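Glutaredoxin (Grx-1) (Archaeoglobus fulgidus, PDB 3IC4) is a small glutaredoxin of the thioredoxin clan that probably transfers electrons in thiol-disulfide exchange. Local coordinates at residues A[14-19]-A[30-35]; A[26-31]-A[69-74]. One frame throughout, in Å; residues are numbered along the deposited sequence.

Contact 1 of 2, residues A[14-19]-A[30-35]; sequences VLMYGL and EFLKRE
Leu32 of the helix meets Met16 of strand 15-18 and Val14 of the same segment, 14-19, and each of its methyl branches takes one of them. CD1 lies 4.0 Å from CB of Met16, which is a selenomethionine, and 4.0 Å from its SE, so this one methyl rests against both the root and the selenium of the longer chain. The other branch reaches the N-terminal end of segment 14-19, where Leu32 CD2 stands 4.4 Å from Val14 CG1, a looser touch. No hydrogen bond crosses between 14-19 and 30-35; the contact is apolar and buried. The two segments belong to the first beta-alpha-beta unit of the thioredoxin fold, in which strand 15-18, helix 23-35 and the parallel strand 40-43 follow one another and the helix packs on one face of the sheet. Val14 and Met16 both direct their side chains at that helix, whereas Leu15, between them, faces away from it. Met16 runs out extended, CG anti to the backbone N (chi1 -176°) and chi2 also near 180°, which carries SE alongside Leu32; the bend at chi3 turns only the terminal CE. Met16 also touches Val41 and Trp43 of strand 40-43 and Val71 of strand 70-73. Farther along the helix, Glu35 forms a salt bridge with Arg91 and touches Ile90, against which Val14 also packs, linking this end of the contact to helix 83-91.

Contact 2 of 2, residues A[26-31]-A[69-74]; sequences KRTLEF and PVVVKG
This is a buried helix-on-sheet contact in which a single residue of helix 23-35, Thr28, packs against Pro69, just before strand 70-73, and Val71 within it. Thr28 divides its two branches between these partners. Its hydroxyl oxygen OG1 comes up to the edge of the proline ring, 3.3 Å from Pro69 CG and 3.8 Å from Pro69 CB, a van der Waals approach; the polar need of OG1 is met within the helix by a hydrogen bond with the carbonyl oxygen of His24. The methyl points the other way along the strand, with Thr28 CG2 a close 3.5 Å from Val71 CG2. A chi1 of -55° sets OG1 beside the backbone N and CG2 anti to it, which lets the hydroxyl serve the helix while the methyl faces the strand. Pro69 follows a cis peptide bond, and in the thioredoxin clan a cis-proline at this place stands next to the CxxC motif. The side chain of Pro69 touches residues of the probable CxxC motif (Cys22, Cys25) at the helix start, consistent with a redox site of this type. Val70, between the two contact residues, points away from the helix and packs on Ile62 and Ser63 of helix 49-63. On the near face, Val71 also meets Leu86 and Leu89 of helix 83-91, while Met16 of strand 15-18 touches both Thr28 and Val71.

Overall arrangement
Followed from the N terminus, the chain runs along strand 15-18, turns back through helix 23-35 and closes its first, short loop at contact 1, within the first beta-alpha-beta unit. Contact 2 leaves from the same helix and closes a much longer loop, through strand 40-43 and helix 49-63 to strand 70-73. The two loops cross along the helix, since 26-31 begins before 30-35 ends and both segments share Glu30 and Phe31. On the sheet, their strands are antiparallel neighbours, probably hydrogen-bonded from Leu15 O to Val72 N (2.8 Å). One helix is thus anchored to both central strands, tying the two halves of the fold together.

Contact 1 of 2, residues A[14-19]-A[30-35]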
ATOM      1  N   VAL A  14      -1.903   2.071  -8.766  1.00  2.00           N
ATOM      2  CA  VAL A  14      -1.411   1.087  -7.786  1.00  2.00           C
ATOM      3  C   VAL A  14      -0.877   1.798  -6.522  1.00  2.00           C
ATOM      4  O   VAL A  14      -0.101   2.744  -6.590  1.00  2.00           O
ATOM      5  CB  VAL A  14      -0.310   0.210  -8.412  1.00  2.00           C
ATOM      6  CG1 VAL A  14       0.230  -0.757  -7.412  1.00  2.00           C
ATOM      7  CG2 VAL A  14      -0.863  -0.510  -9.595  1.00  2.00           C
ATOM      8  N   LEU A  15      -1.347   1.339  -5.362  1.00  2.00           N
ATOM      9  CA  LEU A  15      -0.929   1.936  -4.094  1.00  2.00           C
ATOM     10  C   LEU A  15      -0.450   0.854  -3.144  1.00  2.00           C
ATOM     11  O   LEU A  15      -1.144  -0.135  -2.935  1.00  2.00           O
ATOM     12  CB  LEU A  15      -2.137   2.650  -3.442  1.00  2.00           C
ATOM     13  CG  LEU A  15      -1.868   3.337  -2.103  1.00  2.00           C
ATOM     14  CD1 LEU A  15      -0.851   4.455  -2.226  1.00  2.17           C
ATOM     15  CD2 LEU A  15      -3.152   3.885  -1.475  1.00  2.55           C
HETATM   16  N   MSE A  16       0.720   1.102  -2.559  1.00  2.00           N
HETATM   17  CA  MSE A  16       1.231   0.284  -1.464  1.00  2.00           C
HETATM   18  C   MSE A  16       1.193   1.006  -0.122  1.00  2.00           C
HETATM   19  O   MSE A  16       1.632   2.169  -0.005  1.00  2.00           O
HETATM   20  CB  MSE A  16       2.670  -0.104  -1.782  1.00  2.00           C
HETATM   21  CG  MSE A  16       3.277  -1.007  -0.798  1.00  2.78           C
HETATM   22 SE   MSE A  16       5.151  -1.251  -1.173  1.00  6.06          SE
HETATM   23  CE  MSE A  16       5.831  -1.227   0.635  1.00 11.09           C
ATOM     24  N   TYR A  17       0.730   0.274   0.893  1.00  2.00           N
ATOM     25  CA  TYR A  17       0.825   0.693   2.288  1.00  2.00           C
ATOM     26  C   TYR A  17       1.882  -0.180   2.956  1.00  2.00           C
ATOM     27  O   TYR A  17       1.868  -1.397   2.822  1.00  2.00           O
ATOM     28  CB  TYR A  17      -0.477   0.451   3.005  1.00  2.00           C
ATOM     29  CG  TYR A  17      -1.643   1.221   2.507  1.00  2.00           C
ATOM     30  CD1 TYR A  17      -1.982   2.458   3.062  1.00  3.83           C
ATOM     31  CD2 TYR A  17      -2.462   0.691   1.499  1.00  4.15           C
ATOM     32  CE1 TYR A  17      -3.125   3.134   2.617  1.00  6.97           C
ATOM     33  CE2 TYR A  17      -3.598   1.370   1.074  1.00  6.69           C
ATOM     34  CZ  TYR A  17      -3.898   2.573   1.627  1.00  5.86           C
ATOM     35  OH  TYR A  17      -5.014   3.186   1.185  1.00  9.55           O
ATOM     36  N   GLY A  18       2.805   0.445   3.680  1.00  2.00           N
ATOM     37  CA  GLY A  18       3.795  -0.333   4.417  1.00  2.00           C
ATOM     38  C   GLY A  18       4.541   0.458   5.476  1.00  2.00           C
ATOM     39  O   GLY A  18       4.160   1.535   5.809  1.00  2.00           O
ATOM     40  N   LEU A  19       5.530  -0.174   6.066  1.00  2.00           N
ATOM     41  CA  LEU A  19       6.465   0.473   6.949  1.00  2.00           C
ATOM     42  C   LEU A  19       7.833   0.401   6.294  1.00  2.00           C
ATOM     43  O   LEU A  19       8.242  -0.635   5.802  1.00  2.00           O
ATOM     44  CB  LEU A  19       6.537  -0.237   8.279  1.00  2.00           C
ATOM     45  CG  LEU A  19       5.243  -0.334   9.110  1.00  3.65           C
ATOM     46  CD1 LEU A  19       5.515  -1.223  10.266  1.00  4.54           C
ATOM     47  CD2 LEU A  19       4.878   1.033   9.565  1.00  9.25           C
ATOM     48  N   GLU A  30      10.523  -3.166  -3.979  1.00  2.00           N
ATOM     49  CA  GLU A  30      11.446  -3.538  -5.039  1.00  2.00           C
ATOM     50  C   GLU A  30      10.730  -4.304  -6.150  1.00  2.00           C
ATOM     51  O   GLU A  30      11.046  -4.126  -7.320  1.00  2.00           O
ATOM     52  CB  GLU A  30      12.642  -4.297  -4.463  1.00  2.00           C
ATOM     53  CG  GLU A  30      13.486  -3.413  -3.466  1.00  2.00           C
ATOM     54  CD  GLU A  30      14.110  -2.193  -4.094  1.00  2.00           C
ATOM     55  OE1 GLU A  30      14.455  -2.191  -5.319  1.00  2.00           O
ATOM     56  OE2 GLU A  30      14.321  -1.170  -3.369  1.00  2.00           O
ATOM     57  N   PHE A  31       9.751  -5.133  -5.789  1.00  2.00           N
ATOM     58  CA  PHE A  31       8.934  -5.783  -6.807  1.00  2.00           C
ATOM     59  C   PHE A  31       8.261  -4.776  -7.714  1.00  2.00           C
ATOM     60  O   PHE A  31       8.253  -4.926  -8.929  1.00  2.00           O
ATOM     61  CB  PHE A  31       7.881  -6.713  -6.167  1.00  2.00           C
ATOM     62  CG  PHE A  31       6.889  -7.296  -7.171  1.00  2.00           C
ATOM     63  CD1 PHE A  31       7.192  -8.430  -7.886  1.00  5.40           C
ATOM     64  CD2 PHE A  31       5.706  -6.660  -7.433  1.00  2.00           C
ATOM     65  CE1 PHE A  31       6.323  -8.893  -8.879  1.00  8.87           C
ATOM     66  CE2 PHE A  31       4.850  -7.122  -8.395  1.00  3.90           C
ATOM     67  CZ  PHE A  31       5.170  -8.211  -9.121  1.00  6.20           C
ATOM     68  N   LEU A  32       7.602  -3.799  -7.093  1.00  2.00           N
ATOM     69  CA  LEU A  32       6.831  -2.791  -7.822  1.00  2.00           C
ATOM     70  C   LEU A  32       7.749  -1.966  -8.668  1.00  2.00           C
ATOM     71  O   LEU A  32       7.412  -1.635  -9.804  1.00  2.00           O
ATOM     72  CB  LEU A  32       6.024  -1.914  -6.851  1.00  2.00           C
ATOM     73  CG  LEU A  32       4.872  -2.625  -6.120  1.00  2.00           C
ATOM     74  CD1 LEU A  32       4.311  -1.697  -5.097  1.00  2.00           C
ATOM     75  CD2 LEU A  32       3.838  -3.173  -7.078  1.00  2.00           C
ATOM     76  N   LYS A  33       8.935  -1.656  -8.156  1.00  2.00           N
ATOM     77  CA  LYS A  33       9.894  -0.868  -8.948  1.00  2.13           C
ATOM     78  C   LYS A  33      10.297  -1.579 -10.202  1.00  2.00           C
ATOM     79  O   LYS A  33      10.437  -0.959 -11.271  1.00  2.00           O
ATOM     80  CB  LYS A  33      11.162  -0.562  -8.139  1.00  2.00           C
ATOM     81  CG  LYS A  33      10.909   0.489  -7.093  1.00  3.26           C
ATOM     82  CD  LYS A  33      11.922   0.678  -5.944  1.00  7.46           C
ATOM     83  CE  LYS A  33      13.294   0.915  -6.296  1.00  7.64           C
ATOM     84  NZ  LYS A  33      14.106   1.218  -5.038  1.00  7.34           N
ATOM     85  N   ARG A  34      10.583  -2.863 -10.050  1.00  3.22           N
ATOM     86  CA  ARG A  34      11.054  -3.720 -11.135  1.00  4.89           C
ATOM     87  C   ARG A  34       9.926  -3.940 -12.164  1.00  5.26           C
ATOM     88  O   ARG A  34      10.151  -3.989 -13.381  1.00  5.44           O
ATOM     89  CB  ARG A  34      11.569  -5.025 -10.517  1.00  6.13           C
ATOM     90  CG  ARG A  34      12.049  -6.028 -11.501  1.00  9.80           C
ATOM     91  CD  ARG A  34      13.166  -6.920 -10.946  1.00 11.95           C
ATOM     92  NE  ARG A  34      13.739  -7.729 -12.063  1.00 16.48           N
ATOM     93  CZ  ARG A  34      14.816  -7.463 -12.837  1.00 19.07           C
ATOM     94  NH1 ARG A  34      15.579  -6.367 -12.666  1.00 21.33           N
ATOM     95  NH2 ARG A  34      15.160  -8.337 -13.802  1.00 17.96           N
ATOM     96  N   GLU A  35       8.692  -3.987 -11.676  1.00  6.20           N
ATOM     97  CA  GLU A  35       7.541  -4.206 -12.529  1.00  7.41           C
ATOM     98  C   GLU A  35       7.345  -3.099 -13.556  1.00  7.64           C
ATOM     99  O   GLU A  35       6.831  -3.334 -14.670  1.00  8.49           O
ATOM    100  CB  GLU A  35       6.281  -4.419 -11.661  1.00  7.59           C
ATOM    101  CG  GLU A  35       5.102  -5.035 -12.366  1.00 11.13           C
ATOM    102  CD  GLU A  35       5.275  -6.471 -12.904  1.00 15.91           C
ATOM    103  OE1 GLU A  35       6.224  -7.222 -12.546  1.00 15.45           O
ATOM    104  OE2 GLU A  35       4.404  -6.859 -13.743  1.00 17.40           O
TER

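Contact 2 of 2, residues A[26-31]-A[69-74]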
ATOM      1  N   LYS A  26       9.837  -3.760   2.166  1.00  2.00           N
ATOM      2  CA  LYS A  26      11.002  -3.477   1.280  1.00  2.00           C
ATOM      3  C   LYS A  26      10.997  -4.342   0.025  1.00  2.00           C
ATOM      4  O   LYS A  26      11.235  -3.855  -1.072  1.00  2.00           O
ATOM      5  CB  LYS A  26      12.338  -3.666   2.010  1.00  2.00           C
ATOM      6  CG  LYS A  26      12.646  -2.647   3.078  1.00  2.57           C
ATOM      7  CD  LYS A  26      13.957  -2.954   3.802  1.00  2.00           C
ATOM      8  CE  LYS A  26      14.135  -2.099   5.009  1.00  4.92           C
ATOM      9  NZ  LYS A  26      15.460  -2.313   5.531  1.00  2.00           N
ATOM     10  N   ARG A  27      10.793  -5.637   0.190  1.00  2.00           N
ATOM     11  CA  ARG A  27      10.749  -6.590  -0.920  1.00  2.00           C
ATOM     12  C   ARG A  27       9.616  -6.230  -1.920  1.00  2.00           C
ATOM     13  O   ARG A  27       9.773  -6.240  -3.122  1.00  2.00           O
ATOM     14  CB  ARG A  27      10.583  -8.021  -0.404  1.00  2.00           C
ATOM     15  CG  ARG A  27      11.845  -8.645   0.118  1.00  2.00           C
ATOM     16  CD  ARG A  27      11.636 -10.117   0.483  1.00  2.00           C
ATOM     17  NE  ARG A  27      11.103 -10.237   1.818  1.00  2.00           N
ATOM     18  CZ  ARG A  27      11.824 -10.204   2.941  1.00  2.00           C
ATOM     19  NH1 ARG A  27      11.200 -10.351   4.101  1.00  2.86           N
ATOM     20  NH2 ARG A  27      13.137 -10.032   2.980  1.00  2.00           N
ATOM     21  N   THR A  28       8.459  -5.907  -1.359  1.00  2.00           N
ATOM     22  CA  THR A  28       7.309  -5.539  -2.175  1.00  2.00           C
ATOM     23  C   THR A  28       7.581  -4.240  -2.959  1.00  2.00           C
ATOM     24  O   THR A  28       7.262  -4.155  -4.128  1.00  2.00           O
ATOM     25  CB  THR A  28       6.068  -5.343  -1.287  1.00  2.00           C
ATOM     26  OG1 THR A  28       5.866  -6.532  -0.531  1.00  2.00           O
ATOM     27  CG2 THR A  28       4.785  -5.033  -2.105  1.00  2.00           C
ATOM     28  N   LEU A  29       8.206  -3.253  -2.317  1.00  2.00           N
ATOM     29  CA  LEU A  29       8.597  -2.023  -3.005  1.00  2.00           C
ATOM     30  C   LEU A  29       9.526  -2.314  -4.199  1.00  2.00           C
ATOM     31  O   LEU A  29       9.369  -1.766  -5.288  1.00  2.00           O
ATOM     32  CB  LEU A  29       9.269  -1.066  -1.997  1.00  2.00           C
ATOM     33  CG  LEU A  29       9.792   0.266  -2.600  1.00  2.00           C
ATOM     34  CD1 LEU A  29       8.650   1.196  -2.746  1.00  3.66           C
ATOM     35  CD2 LEU A  29      10.890   0.910  -1.781  1.00  6.19           C
ATOM     36  N   GLU A  30      10.523  -3.166  -3.979  1.00  2.00           N
ATOM     37  CA  GLU A  30      11.446  -3.538  -5.039  1.00  2.00           C
ATOM     38  C   GLU A  30      10.730  -4.304  -6.150  1.00  2.00           C
ATOM     39  O   GLU A  30      11.046  -4.126  -7.320  1.00  2.00           O
ATOM     40  CB  GLU A  30      12.642  -4.297  -4.463  1.00  2.00           C
ATOM     41  CG  GLU A  30      13.486  -3.413  -3.466  1.00  2.00           C
ATOM     42  CD  GLU A  30      14.110  -2.193  -4.094  1.00  2.00           C
ATOM     43  OE1 GLU A  30      14.455  -2.191  -5.319  1.00  2.00           O
ATOM     44  OE2 GLU A  30      14.321  -1.170  -3.369  1.00  2.00           O
ATOM     45  N   PHE A  31       9.751  -5.133  -5.789  1.00  2.00           N
ATOM     46  CA  PHE A  31       8.934  -5.783  -6.807  1.00  2.00           C
ATOM     47  C   PHE A  31       8.261  -4.776  -7.714  1.00  2.00           C
ATOM     48  O   PHE A  31       8.253  -4.926  -8.929  1.00  2.00           O
ATOM     49  CB  PHE A  31       7.881  -6.713  -6.167  1.00  2.00           C
ATOM     50  CG  PHE A  31       6.889  -7.296  -7.171  1.00  2.00           C
ATOM     51  CD1 PHE A  31       7.192  -8.430  -7.886  1.00  5.40           C
ATOM     52  CD2 PHE A  31       5.706  -6.660  -7.433  1.00  2.00           C
ATOM     53  CE1 PHE A  31       6.323  -8.893  -8.879  1.00  8.87           C
ATOM     54  CE2 PHE A  31       4.850  -7.122  -8.395  1.00  3.90           C
ATOM     55  CZ  PHE A  31       5.170  -8.211  -9.121  1.00  6.20           C
ATOM     56  N   PRO A  69       2.896  -5.706   4.131  1.00  2.00           N
ATOM     57  CA  PRO A  69       2.402  -4.745   3.099  1.00  2.00           C
ATOM     58  C   PRO A  69       1.009  -5.031   2.583  1.00  2.00           C
ATOM     59  O   PRO A  69       0.555  -6.155   2.598  1.00  2.00           O
ATOM     60  CB  PRO A  69       3.405  -4.929   1.932  1.00  2.00           C
ATOM     61  CG  PRO A  69       3.821  -6.408   2.074  1.00  2.00           C
ATOM     62  CD  PRO A  69       3.962  -6.567   3.561  1.00  2.00           C
ATOM     63  N   VAL A  70       0.314  -3.971   2.137  1.00  2.00           N
ATOM     64  CA  VAL A  70      -0.915  -4.138   1.351  1.00  2.00           C
ATOM     65  C   VAL A  70      -0.738  -3.371   0.050  1.00  2.00           C
ATOM     66  O   VAL A  70      -0.288  -2.211   0.042  1.00  2.00           O
ATOM     67  CB  VAL A  70      -2.180  -3.659   2.093  1.00  2.00           C
ATOM     68  CG1 VAL A  70      -3.458  -3.664   1.154  1.00  2.00           C
ATOM     69  CG2 VAL A  70      -2.377  -4.528   3.313  1.00  2.00           C
ATOM     70  N   VAL A  71      -1.000  -4.039  -1.041  1.00  2.00           N
ATOM     71  CA  VAL A  71      -0.954  -3.401  -2.366  1.00  2.00           C
ATOM     72  C   VAL A  71      -2.370  -3.486  -2.943  1.00  2.00           C
ATOM     73  O   VAL A  71      -2.976  -4.539  -2.995  1.00  2.00           O
ATOM     74  CB  VAL A  71       0.073  -4.027  -3.325  1.00  2.00           C
ATOM     75  CG1 VAL A  71       0.064  -3.299  -4.691  1.00  2.00           C
ATOM     76  CG2 VAL A  71       1.482  -3.951  -2.714  1.00  2.00           C
ATOM     77  N   VAL A  72      -2.832  -2.327  -3.380  1.00  2.00           N
ATOM     78  CA  VAL A  72      -4.198  -2.139  -3.853  1.00  2.00           C
ATOM     79  C   VAL A  72      -4.187  -1.700  -5.291  1.00  2.00           C
ATOM     80  O   VAL A  72      -3.444  -0.762  -5.671  1.00  2.00           O
ATOM     81  CB  VAL A  72      -4.980  -1.079  -3.041  1.00  2.00           C
ATOM     82  CG1 VAL A  72      -6.475  -1.062  -3.541  1.00  2.86           C
ATOM     83  CG2 VAL A  72      -4.845  -1.390  -1.541  1.00  6.16           C
ATOM     84  N   LYS A  73      -4.986  -2.376  -6.102  1.00  2.00           N
ATOM     85  CA  LYS A  73      -5.250  -1.914  -7.501  1.00  2.00           C
ATOM     86  C   LYS A  73      -6.722  -2.044  -7.759  1.00  2.00           C
ATOM     87  O   LYS A  73      -7.235  -3.177  -7.823  1.00  2.00           O
ATOM     88  CB  LYS A  73      -4.490  -2.769  -8.510  1.00  2.00           C
ATOM     89  CG  LYS A  73      -4.587  -2.237  -9.935  1.00  2.00           C
ATOM     90  CD  LYS A  73      -3.943  -3.105 -10.978  1.00  6.98           C
ATOM     91  CE  LYS A  73      -4.340  -2.622 -12.367  1.00 13.54           C
ATOM     92  NZ  LYS A  73      -3.240  -2.953 -13.313  1.00 18.87           N
ATOM     93  N   GLY A  74      -7.418  -0.915  -7.949  1.00  2.00           N
ATOM     94  CA  GLY A  74      -8.884  -0.922  -8.156  1.00  2.75           C
ATOM     95  C   GLY A  74      -9.552  -1.478  -6.899  1.00  2.00           C
ATOM     96  O   GLY A  74      -9.208  -1.040  -5.796  1.00  4.64           O
TER